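Local coordinates for protein ancestral D-type dye decolorizing peroxidase (Geotrichum candidum, PDB 7ANV) that probably uses hydrogen peroxide to oxidise dyes and other substrates at its bound heme, as dye-decolorizing peroxidases of fungi do, at residues L178-D183 with L249-L254; F261-E266 with E382-K387; N417-K422 with V426-D431. One frame throughout, in Å; residues are numbered along the deposited sequence. Where two conformers were deposited one is given.

Overall arrangement
Contact 1 lies deepest, where strands of the two antiparallel sheets face each other, and contacts 2 and 3 lie further out from the centre of the chain. Strand 247-256 links the first two: after lending 249-254 to contact 1 it runs on into helix 258-267, which carries one half of contact 2. Their centres are nevertheless 24 Å apart, and contact 3 stands 30 Å from contact 1 and 28 Å from contact 2, between centres. No two of them touch. The heme meets contact 1 directly through Leu254, a residue of its pocket, whereas at contact 3 the side chain of Phe418 lies about 11 Å from the heme.

Contact 1: L178-D183 with L249-L254. With HEM (protoporphyrin IX containing Fe), chain B.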
loop_
_atom_site.group_PDB
_atom_site.type_symbol
_atom_site.label_atom_id
_atom_site.label_comp_id
_atom_site.label_asym_id
_atom_site.label_seq_id
_atom_site.Cartn_x
_atom_site.Cartn_y
_atom_site.Cartn_z
ATOM N N LEU A 178 -13.176 -14.271 6.135
ATOM C CA LEU A 178 -12.012 -13.853 6.935
ATOM C C LEU A 178 -12.306 -12.445 7.449
ATOM O O LEU A 178 -12.820 -11.602 6.670
ATOM C CB LEU A 178 -10.742 -13.880 6.068
ATOM C CG LEU A 178 -9.459 -13.404 6.748
ATOM C CD1 LEU A 178 -9.007 -14.356 7.847
ATOM C CD2 LEU A 178 -8.339 -13.208 5.735
ATOM N N THR A 179 -11.950 -12.200 8.700
ATOM C CA THR A 179 -11.885 -10.823 9.228
ATOM C C THR A 179 -10.457 -10.555 9.678
ATOM O O THR A 179 -9.866 -11.455 10.332
ATOM C CB THR A 179 -12.888 -10.631 10.367
ATOM O OG1 THR A 179 -14.161 -10.993 9.839
ATOM C CG2 THR A 179 -12.941 -9.207 10.863
ATOM N N ILE A 180 -9.910 -9.392 9.321
ATOM C CA ILE A 180 -8.543 -9.009 9.770
ATOM C C ILE A 180 -8.712 -7.627 10.383
ATOM O O ILE A 180 -9.240 -6.739 9.709
ATOM C CB ILE A 180 -7.496 -8.992 8.629
ATOM C CG1 ILE A 180 -7.633 -10.186 7.684
ATOM C CG2 ILE A 180 -6.111 -8.888 9.267
ATOM C CD1 ILE A 180 -6.652 -10.225 6.502
ATOM N N GLN A 181 -8.160 -7.439 11.556
ATOM C CA GLN A 181 -8.133 -6.128 12.219
ATOM C C GLN A 181 -6.751 -5.493 12.108
ATOM O O GLN A 181 -5.739 -6.153 12.448
ATOM C CB GLN A 181 -8.517 -6.320 13.681
ATOM C CG GLN A 181 -8.599 -5.001 14.442
ATOM C CD GLN A 181 -8.949 -5.268 15.880
ATOM O OE1 GLN A 181 -10.014 -5.824 16.153
ATOM N NE2 GLN A 181 -8.024 -4.984 16.796
ATOM N N GLY A 182 -6.715 -4.215 11.741
ATOM C CA GLY A 182 -5.498 -3.414 11.803
ATOM C C GLY A 182 -5.590 -2.412 12.916
ATOM O O GLY A 182 -6.684 -2.067 13.341
ATOM N N ASP A 183 -4.449 -1.973 13.390
ATOM C CA ASP A 183 -4.340 -1.035 14.516
ATOM C C ASP A 183 -3.123 -0.160 14.268
ATOM O O ASP A 183 -2.023 -0.713 14.018
ATOM C CB ASP A 183 -4.150 -1.813 15.821
ATOM C CG ASP A 183 -5.419 -2.533 16.227
ATOM O OD1 ASP A 183 -6.349 -1.837 16.634
ATOM O OD2 ASP A 183 -5.474 -3.801 16.076
ATOM N N LEU A 249 -9.012 -1.547 -5.752
ATOM C CA LEU A 249 -8.458 -1.722 -4.409
ATOM C C LEU A 249 -7.592 -2.973 -4.441
ATOM O O LEU A 249 -8.128 -4.065 -4.527
ATOM C CB LEU A 249 -9.629 -1.886 -3.444
ATOM C CG LEU A 249 -9.349 -1.811 -1.938
ATOM C CD1 LEU A 249 -10.648 -1.726 -1.160
ATOM C CD2 LEU A 249 -8.496 -2.945 -1.401
ATOM N N VAL A 250 -6.297 -2.809 -4.277
ATOM C CA VAL A 250 -5.361 -3.944 -4.071
ATOM C C VAL A 250 -5.196 -4.148 -2.572
ATOM O O VAL A 250 -4.744 -3.217 -1.895
ATOM C CB VAL A 250 -4.000 -3.678 -4.731
ATOM C CG1 VAL A 250 -3.028 -4.785 -4.350
ATOM C CG2 VAL A 250 -4.129 -3.491 -6.243
ATOM N N PHE A 251 -5.473 -5.360 -2.108
ATOM C CA PHE A 251 -5.230 -5.771 -0.715
ATOM C C PHE A 251 -4.095 -6.797 -0.669
ATOM O O PHE A 251 -4.185 -7.792 -1.357
ATOM C CB PHE A 251 -6.521 -6.280 -0.067
ATOM C CG PHE A 251 -6.354 -6.556 1.407
ATOM C CD1 PHE A 251 -5.823 -7.767 1.834
ATOM C CD2 PHE A 251 -6.751 -5.624 2.364
ATOM C CE1 PHE A 251 -5.626 -8.011 3.192
ATOM C CE2 PHE A 251 -6.537 -5.857 3.723
ATOM C CZ PHE A 251 -5.990 -7.050 4.125
ATOM N N ARG A 252 -3.103 -6.569 0.179
ATOM C CA ARG A 252 -2.071 -7.562 0.498
ATOM C C ARG A 252 -1.839 -7.608 2.007
ATOM O O ARG A 252 -1.573 -6.576 2.612
ATOM C CB ARG A 252 -0.730 -7.203 -0.156
ATOM C CG ARG A 252 -0.778 -7.005 -1.651
ATOM C CD ARG A 252 -0.504 -8.275 -2.395
ATOM N NE ARG A 252 0.906 -8.633 -2.358
ATOM C CZ ARG A 252 1.421 -9.838 -2.630
ATOM N NH1 ARG A 252 0.653 -10.902 -2.839
ATOM N NH2 ARG A 252 2.742 -9.969 -2.670
ATOM N N LYS A 253 -1.957 -8.792 2.572
ATOM C CA LYS A 253 -1.525 -9.041 3.960
ATOM C C LYS A 253 -0.030 -9.348 3.938
ATOM O O LYS A 253 0.369 -10.388 3.370
ATOM C CB LYS A 253 -2.336 -10.168 4.597
ATOM C CG LYS A 253 -1.935 -10.409 6.035
ATOM C CD LYS A 253 -2.606 -11.595 6.708
ATOM C CE LYS A 253 -1.920 -11.838 8.035
ATOM N NZ LYS A 253 -2.440 -13.025 8.757
ATOM N N LEU A 254 0.784 -8.439 4.463
ATOM C CA LEU A 254 2.261 -8.543 4.393
ATOM C C LEU A 254 2.777 -8.694 5.835
ATOM O O LEU A 254 2.842 -7.704 6.594
ATOM C CB LEU A 254 2.870 -7.317 3.722
ATOM C CG LEU A 254 2.345 -7.068 2.323
ATOM C CD1 LEU A 254 2.957 -5.793 1.735
ATOM C CD2 LEU A 254 2.593 -8.281 1.424
HETATM C CHA HEM B . 6.428 4.443 0.854
HETATM C CHB HEM B . 7.113 0.914 4.102
HETATM C CHC HEM B . 4.944 -2.255 1.052
HETATM C CHD HEM B . 4.663 1.239 -2.294
HETATM C C1A HEM B . 6.782 3.748 1.996
HETATM C C2A HEM B . 7.398 4.324 3.134
HETATM C C3A HEM B . 7.610 3.337 4.043
HETATM C C4A HEM B . 7.093 2.137 3.480
HETATM C CMA HEM B . 8.226 3.474 5.426
HETATM C CAA HEM B . 7.834 5.776 3.294
HETATM C CBA HEM B . 6.725 6.756 3.636
HETATM C CGA HEM B . 6.275 7.605 2.483
HETATM O O1A HEM B . 7.020 8.079 1.605
HETATM O O2A HEM B . 5.116 7.868 2.429
HETATM C C1B HEM B . 6.570 -0.255 3.535
HETATM C C2B HEM B . 6.512 -1.512 4.216
HETATM C C3B HEM B . 5.892 -2.405 3.391
HETATM C C4B HEM B . 5.557 -1.653 2.151
HETATM C CMB HEM B . 7.042 -1.812 5.591
HETATM C CAB HEM B . 5.525 -3.826 3.599
HETATM C CBB HEM B . 5.362 -4.420 4.808
HETATM C C1C HEM B . 4.696 -1.587 -0.157
HETATM C C2C HEM B . 4.182 -2.158 -1.331
HETATM C C3C HEM B . 4.142 -1.154 -2.282
HETATM C C4C HEM B . 4.622 0.032 -1.664
HETATM C CMC HEM B . 3.762 -3.612 -1.492
HETATM C CAC HEM B . 3.723 -1.178 -3.686
HETATM C CBC HEM B . 3.716 -2.286 -4.413
HETATM C C1D HEM B . 5.076 2.405 -1.648
HETATM C C2D HEM B . 5.005 3.698 -2.348
HETATM C C3D HEM B . 5.517 4.582 -1.466
HETATM C C4D HEM B . 5.887 3.822 -0.251
HETATM C CMD HEM B . 4.486 4.041 -3.741
HETATM C CAD HEM B . 5.671 6.073 -1.679
HETATM C CBD HEM B . 6.952 6.440 -2.448
HETATM C CGD HEM B . 7.005 7.906 -2.763
HETATM O O1D HEM B . 8.093 8.485 -2.515
HETATM O O2D HEM B . 6.035 8.507 -3.291
HETATM N NA HEM B . 6.586 2.391 2.220
HETATM N NB HEM B . 5.981 -0.385 2.336
HETATM N NC HEM B . 5.007 -0.262 -0.379
HETATM N ND HEM B . 5.640 2.496 -0.419
HETATM FE FE HEM B . 5.863 1.111 0.903
#
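Ile180 and Lys253 mark the nearest approach of the two backbones, with their CA atoms 9.1 Å apart. That spacing is too wide for pairing within one sheet: 178-183 and 249-254 belong to different four-stranded antiparallel sheets and face each other through side chains. Strand 174-183 pairs with 20-28, and at Asp183 its backbone also bonds to Pro371 of strand 366-372, at the edge of the other sheet; 247-256 lies inside that sheet, between 391-398 and 466-476. Two such sheets packed face to face and joined at this end agree with the dimeric alpha+beta barrel fold of the family.

Ile180 does the touching from its side. CG1, anti to the carbonyl carbon (chi1 -42°), and a straight chi2 extend the chain toward the facing sheet, and CD1 comes obliquely to the CZ and CE1 end of the Phe251 ring, 4.0 Å from Phe251 CZ. The same CD1 lies 4.3 Å from CD of the extended Lys253 chain. Tyr23 and Phe25 meet the Phe251 ring edge-to-face, and Phe135 of helix 133-137 touches both Ile180 and Phe251. On its outer side the first strand has its own brace: Gln181 NE2 donates to the syn lone pair of Asp183 OD2 at 2.9 Å, almost straight and in the amide plane.

Alternation along 249-254 gives the strand two working sides. Phe251 and Lys253 turn to the other sheet; Arg252 and Leu254 turn from it, and Leu254 CD1 lies 3.7 Å from the vinyl carbon CAB of the heme. The contact itself is therefore purely apolar, with the buried ammonium of Lys253 satisfied beyond it by Asp132 and Asp389, an arrangement that should favour its charged state while its methylenes serve the hydrophobic interior.

Contact 2: F261-E266 with E382-K387. With SO4 (sulfate ion), chain G.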
loop_
_atom_site.group_PDB
_atom_site.type_symbol
_atom_site.label_atom_id
_atom_site.label_comp_id
_atom_site.label_asym_id
_atom_site.label_seq_id
_atom_site.Cartn_x
_atom_site.Cartn_y
_atom_site.Cartn_z
ATOM N N PHE A 261 14.612 -8.193 10.851
ATOM C CA PHE A 261 15.033 -6.939 10.182
ATOM C C PHE A 261 16.083 -6.238 11.054
ATOM O O PHE A 261 17.166 -5.790 10.576
ATOM C CB PHE A 261 13.793 -6.083 9.922
ATOM C CG PHE A 261 14.084 -4.778 9.247
ATOM C CD1 PHE A 261 14.221 -4.718 7.874
ATOM C CD2 PHE A 261 14.174 -3.612 9.971
ATOM C CE1 PHE A 261 14.498 -3.515 7.255
ATOM C CE2 PHE A 261 14.429 -2.407 9.347
ATOM C CZ PHE A 261 14.571 -2.359 7.986
ATOM N N ASN A 262 15.770 -6.110 12.341
ATOM C CA ASN A 262 16.660 -5.400 13.293
ATOM C C ASN A 262 18.009 -6.120 13.362
ATOM O O ASN A 262 19.041 -5.443 13.432
ATOM C CB ASN A 262 15.977 -5.243 14.652
ATOM C CG ASN A 262 14.986 -4.106 14.627
ATOM O OD1 ASN A 262 15.205 -3.124 13.905
ATOM N ND2 ASN A 262 13.940 -4.222 15.421
ATOM N N LYS A 263 17.994 -7.450 13.385
ATOM C CA LYS A 263 19.230 -8.264 13.452
ATOM C C LYS A 263 20.084 -7.965 12.224
ATOM O O LYS A 263 21.294 -7.816 12.361
ATOM C CB LYS A 263 18.861 -9.743 13.505
ATOM C CG LYS A 263 20.012 -10.716 13.623
ATOM C CD LYS A 263 19.477 -12.160 13.692
ATOM C CE LYS A 263 20.516 -13.202 14.044
ATOM N NZ LYS A 263 21.343 -13.559 12.869
ATOM N N PHE A 264 19.467 -7.876 11.054
ATOM C CA PHE A 264 20.193 -7.553 9.814
ATOM C C PHE A 264 20.869 -6.176 9.934
ATOM O O PHE A 264 22.059 -6.023 9.557
ATOM C CB PHE A 264 19.219 -7.659 8.652
ATOM C CG PHE A 264 19.909 -7.431 7.344
ATOM C CD1 PHE A 264 20.779 -8.385 6.852
ATOM C CD2 PHE A 264 19.791 -6.229 6.690
ATOM C CE1 PHE A 264 21.448 -8.160 5.662
ATOM C CE2 PHE A 264 20.423 -6.026 5.482
ATOM C CZ PHE A 264 21.269 -6.986 4.986
ATOM N N LEU A 265 20.139 -5.153 10.396
ATOM C CA LEU A 265 20.750 -3.810 10.545
ATOM C C LEU A 265 21.914 -3.927 11.541
ATOM O O LEU A 265 22.977 -3.379 11.283
ATOM C CB LEU A 265 19.708 -2.801 11.035
ATOM C CG LEU A 265 18.515 -2.562 10.108
ATOM C CD1 LEU A 265 17.678 -1.442 10.669
ATOM C CD2 LEU A 265 18.928 -2.241 8.688
ATOM N N GLU A 266 21.693 -4.612 12.656
ATOM C CA GLU A 266 22.669 -4.713 13.775
ATOM C C GLU A 266 23.948 -5.365 13.256
ATOM O O GLU A 266 25.057 -4.936 13.637
ATOM C CB GLU A 266 22.070 -5.524 14.939
ATOM C CG GLU A 266 20.946 -4.787 15.677
ATOM C CD GLU A 266 19.932 -5.581 16.523
ATOM O OE1 GLU A 266 19.901 -6.856 16.481
ATOM O OE2 GLU A 266 19.123 -4.918 17.228
ATOM N N GLU A 382 14.667 -9.743 22.537
ATOM C CA GLU A 382 15.939 -10.200 23.155
ATOM C C GLU A 382 16.431 -11.455 22.433
ATOM O O GLU A 382 17.664 -11.567 22.263
ATOM C CB GLU A 382 15.772 -10.397 24.657
ATOM C CG GLU A 382 15.386 -9.130 25.406
ATOM C CD GLU A 382 16.358 -7.957 25.321
ATOM O OE1 GLU A 382 17.495 -8.146 24.873
ATOM O OE2 GLU A 382 15.967 -6.836 25.731
ATOM N N SER A 383 15.522 -12.339 22.006
ATOM C CA SER A 383 15.830 -13.606 21.289
ATOM C C SER A 383 16.128 -13.323 19.810
ATOM O O SER A 383 16.751 -14.194 19.166
ATOM C CB SER A 383 14.722 -14.627 21.465
ATOM O OG SER A 383 13.611 -14.345 20.613
ATOM N N LYS A 384 15.700 -12.161 19.303
ATOM C CA LYS A 384 15.843 -11.714 17.894
ATOM C C LYS A 384 15.036 -12.624 16.975
ATOM O O LYS A 384 15.460 -12.870 15.831
ATOM C CB LYS A 384 17.320 -11.676 17.467
ATOM C CG LYS A 384 18.227 -10.891 18.394
ATOM C CD LYS A 384 19.620 -10.775 17.832
ATOM C CE LYS A 384 20.615 -10.179 18.802
ATOM N NZ LYS A 384 20.320 -8.759 19.114
ATOM N N LYS A 385 13.887 -13.109 17.424
ATOM C CA LYS A 385 13.091 -14.035 16.598
ATOM C C LYS A 385 11.607 -13.673 16.731
ATOM O O LYS A 385 11.154 -13.474 17.887
ATOM C CB LYS A 385 13.369 -15.483 17.020
ATOM C CG LYS A 385 12.524 -16.492 16.256
ATOM C CD LYS A 385 12.721 -17.955 16.643
ATOM C CE LYS A 385 11.702 -18.845 15.952
ATOM N NZ LYS A 385 12.078 -20.280 16.034
ATOM N N THR A 386 10.896 -13.623 15.602
ATOM C CA THR A 386 9.435 -13.408 15.522
ATOM C C THR A 386 8.712 -14.609 16.151
ATOM O O THR A 386 9.013 -15.776 15.752
ATOM C CB THR A 386 8.963 -13.210 14.083
ATOM O OG1 THR A 386 9.501 -11.947 13.703
ATOM C CG2 THR A 386 7.463 -13.189 13.926
ATOM N N LYS A 387 7.804 -14.322 17.076
ATOM C CA LYS A 387 6.853 -15.313 17.637
ATOM C C LYS A 387 5.414 -14.977 17.229
ATOM O O LYS A 387 4.608 -15.900 17.157
ATOM C CB LYS A 387 7.082 -15.415 19.147
ATOM C CG LYS A 387 8.485 -15.857 19.534
ATOM C CD LYS A 387 8.726 -15.962 21.056
ATOM C CE LYS A 387 8.151 -17.209 21.699
ATOM N NZ LYS A 387 8.924 -17.563 22.919
HETATM S S SO4 G . 6.285 -13.998 23.956
HETATM O O1 SO4 G . 6.813 -13.353 22.768
HETATM O O2 SO4 G . 6.260 -13.053 25.046
HETATM O O3 SO4 G . 4.932 -14.460 23.705
HETATM O O4 SO4 G . 7.130 -15.126 24.276
#
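A salt bridge at the protein surface, between Glu266 and Lys384, ties helix 258-267 to the turn that follows helix 378-383. The backbones come nearest at Lys263 and Lys384, whose CA atoms are 6.6 Å apart. Lys384 NZ donates to Glu266 OE1 at 3.3 Å, a long bond, and it arrives from above the carboxylate plane, 46° out of it, instead of along the plane of the group. The two side chains reach each other from opposite directions: the glutamate chain is extended beyond CG, and the lysine is straight as far as CE before a final bend (chi4 -66°) swings its ammonium to the oxygen. Short of the charged ends, Lys384 CD lies 4.2 Å from Lys263 CG. Lys263 takes no part in the ion pair, because its own end turns away to Glu267, one helical turn along.

Lys384 is the C-prime residue of a Schellman motif that ends helix 378-383, and the reversal there presents its side chain to helix 258-267. Its positive phi of 65° breaks the helix, Lys385 N returns to the carbonyl of Glu380, and Lys384 N to that of Lys381. The chain beyond is fastened to helix 258-267 a second time, through the hydrogen bond of Thr386 OG1 to Glu260. That helix turns its other side inward, where Phe261 and Leu265 pack on helix 279-291. Lys384 also touches a crystal neighbour, so lattice packing may influence how its chain lies. Further along, Lys387 leads away from the helix to a sulfate ion, probably from the crystallisation liquor; NZ of Lys387 makes a weak hydrogen bond to sulfate O4, and Thr377 and His388 hold the same ion.

Contact 3: N417-K422 with V426-D431; sequences NFPPSK and VTPGFD
Lys422 grips Val426 from across the loop: its NZ donates to Val426 O at 2.7 Å, nearly along the C=O axis (160°). The methylenes on the way cross the Pro428 ring at about a right angle, with Lys422 CD 3.6 Å from Pro428 CD. Pro428 also packs against the backbone of 417-422, its CG 3.1 Å from Phe418 O. At the other end Asn417 OD1 lies 3.3 Å from the methyl CG2 of Thr427 in one of the two threonine conformers; a water between Asn417 and Thr427 is placed too close to the amide to be more than a doubtful bridge.

What sets Lys422 is a type I beta turn from Pro419 to Lys422, closed by Lys422 N to Pro419 O, with chi1 of 78° placing CG between the backbone N and carbonyl carbon. Before the turn, the Phe418-Pro419 peptide is cis, and Pro419 CB sits over the centre of the Phe418 ring, 3.6 Å above its plane. Trp412 stacks on that ring, anchoring the segment to helix 405-413. The whole is a proline-rich connection between this helix and strand 445-446, in which a cis Phe-Pro peptide leads into a type I beta turn.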
loop_
_atom_site.group_PDB
_atom_site.type_symbol
_atom_site.label_atom_id
_atom_site.label_comp_id
_atom_site.label_asym_id
_atom_site.label_seq_id
_atom_site.Cartn_x
_atom_site.Cartn_y
_atom_site.Cartn_z
ATOM N N ASN A 417 17.900 -4.588 -12.066
ATOM C CA ASN A 417 18.608 -3.730 -13.050
ATOM C C ASN A 417 17.802 -2.500 -13.409
ATOM O O ASN A 417 18.281 -1.691 -14.233
ATOM C CB ASN A 417 19.022 -4.533 -14.275
ATOM C CG ASN A 417 20.143 -5.466 -13.883
ATOM O OD1 ASN A 417 21.185 -4.981 -13.437
ATOM N ND2 ASN A 417 19.912 -6.749 -13.945
ATOM N N PHE A 418 16.697 -2.256 -12.718
ATOM C CA PHE A 418 15.997 -0.955 -12.778
ATOM C C PHE A 418 16.790 0.062 -11.961
ATOM O O PHE A 418 17.427 -0.327 -10.997
ATOM C CB PHE A 418 14.585 -1.164 -12.234
ATOM C CG PHE A 418 13.785 0.097 -12.270
ATOM C CD1 PHE A 418 13.302 0.578 -13.468
ATOM C CD2 PHE A 418 13.547 0.804 -11.106
ATOM C CE1 PHE A 418 12.577 1.758 -13.524
ATOM C CE2 PHE A 418 12.830 1.990 -11.161
ATOM C CZ PHE A 418 12.358 2.465 -12.373
ATOM N N PRO A 419 16.849 1.373 -12.272
ATOM C CA PRO A 419 16.314 1.991 -13.493
ATOM C C PRO A 419 17.343 2.127 -14.613
ATOM O O PRO A 419 18.561 2.171 -14.379
ATOM C CB PRO A 419 15.956 3.396 -12.979
ATOM C CG PRO A 419 17.051 3.703 -11.985
ATOM C CD PRO A 419 17.480 2.381 -11.402
ATOM N N PRO A 420 16.904 2.208 -15.882
ATOM C CA PRO A 420 17.858 2.288 -16.993
ATOM C C PRO A 420 18.637 3.611 -17.029
ATOM O O PRO A 420 19.580 3.692 -17.798
ATOM C CB PRO A 420 17.006 2.147 -18.251
ATOM C CG PRO A 420 15.563 2.304 -17.798
ATOM C CD PRO A 420 15.504 2.072 -16.309
ATOM N N SER A 421 18.195 4.637 -16.285
ATOM C CA SER A 421 18.895 5.943 -16.230
ATOM C C SER A 421 20.204 5.796 -15.439
ATOM O O SER A 421 21.072 6.685 -15.509
ATOM C CB SER A 421 17.996 6.969 -15.626
ATOM O OG SER A 421 17.476 6.454 -14.427
ATOM N N LYS A 422 20.370 4.696 -14.705
ATOM C CA LYS A 422 21.632 4.437 -13.949
ATOM C C LYS A 422 22.803 4.274 -14.913
ATOM O O LYS A 422 22.647 3.989 -16.097
ATOM C CB LYS A 422 21.433 3.172 -13.105
ATOM C CG LYS A 422 21.564 1.907 -13.951
ATOM C CD LYS A 422 21.331 0.578 -13.273
ATOM C CE LYS A 422 21.294 -0.556 -14.267
ATOM N NZ LYS A 422 22.568 -0.687 -15.026
ATOM N N VAL A 426 26.344 -0.243 -13.075
ATOM C CA VAL A 426 25.677 -0.364 -11.755
ATOM C C VAL A 426 24.598 -1.444 -11.811
ATOM O O VAL A 426 23.812 -1.442 -12.755
ATOM C CB VAL A 426 25.158 0.999 -11.282
ATOM C CG1 VAL A 426 24.258 0.879 -10.051
ATOM C CG2 VAL A 426 26.344 1.916 -11.021
ATOM N N THR A 427 24.566 -2.356 -10.842
ATOM C CA THR A 427 23.412 -3.274 -10.613
ATOM C C THR A 427 22.780 -2.975 -9.258
ATOM O O THR A 427 23.266 -3.460 -8.238
ATOM C CB THR A 427 23.811 -4.750 -10.693
ATOM O OG1 THR A 427 24.429 -4.915 -11.962
ATOM C CG2 THR A 427 22.631 -5.685 -10.540
ATOM N N PRO A 428 21.703 -2.164 -9.223
ATOM C CA PRO A 428 21.047 -1.747 -7.976
ATOM C C PRO A 428 20.616 -2.882 -7.047
ATOM O O PRO A 428 20.824 -2.786 -5.839
ATOM C CB PRO A 428 19.813 -1.009 -8.491
ATOM C CG PRO A 428 20.278 -0.409 -9.785
ATOM C CD PRO A 428 21.080 -1.537 -10.404
ATOM N N GLY A 429 20.070 -3.953 -7.620
ATOM C CA GLY A 429 19.539 -5.055 -6.815
ATOM C C GLY A 429 18.071 -4.843 -6.470
ATOM O O GLY A 429 17.365 -4.051 -7.107
ATOM N N PHE A 430 17.609 -5.570 -5.478
ATOM C CA PHE A 430 16.174 -5.669 -5.115
ATOM C C PHE A 430 15.828 -4.608 -4.091
ATOM O O PHE A 430 16.619 -4.282 -3.199
ATOM C CB PHE A 430 15.890 -7.053 -4.539
ATOM C CG PHE A 430 15.911 -8.132 -5.585
ATOM C CD1 PHE A 430 17.091 -8.718 -6.015
ATOM C CD2 PHE A 430 14.719 -8.555 -6.149
ATOM C CE1 PHE A 430 17.080 -9.732 -6.971
ATOM C CE2 PHE A 430 14.723 -9.528 -7.139
ATOM C CZ PHE A 430 15.894 -10.086 -7.571
ATOM N N ASP A 431 14.575 -4.192 -4.122
ATOM C CA ASP A 431 13.937 -3.461 -3.003
ATOM C C ASP A 431 14.106 -4.344 -1.768
ATOM O O ASP A 431 13.658 -5.502 -1.765
ATOM C CB ASP A 431 12.465 -3.220 -3.322
ATOM C CG ASP A 431 11.713 -2.427 -2.283
ATOM O OD1 ASP A 431 11.837 -2.767 -1.077
ATOM O OD2 ASP A 431 10.974 -1.519 -2.708
HETATM O O HOH W 1 23.163 -5.048 -14.805
#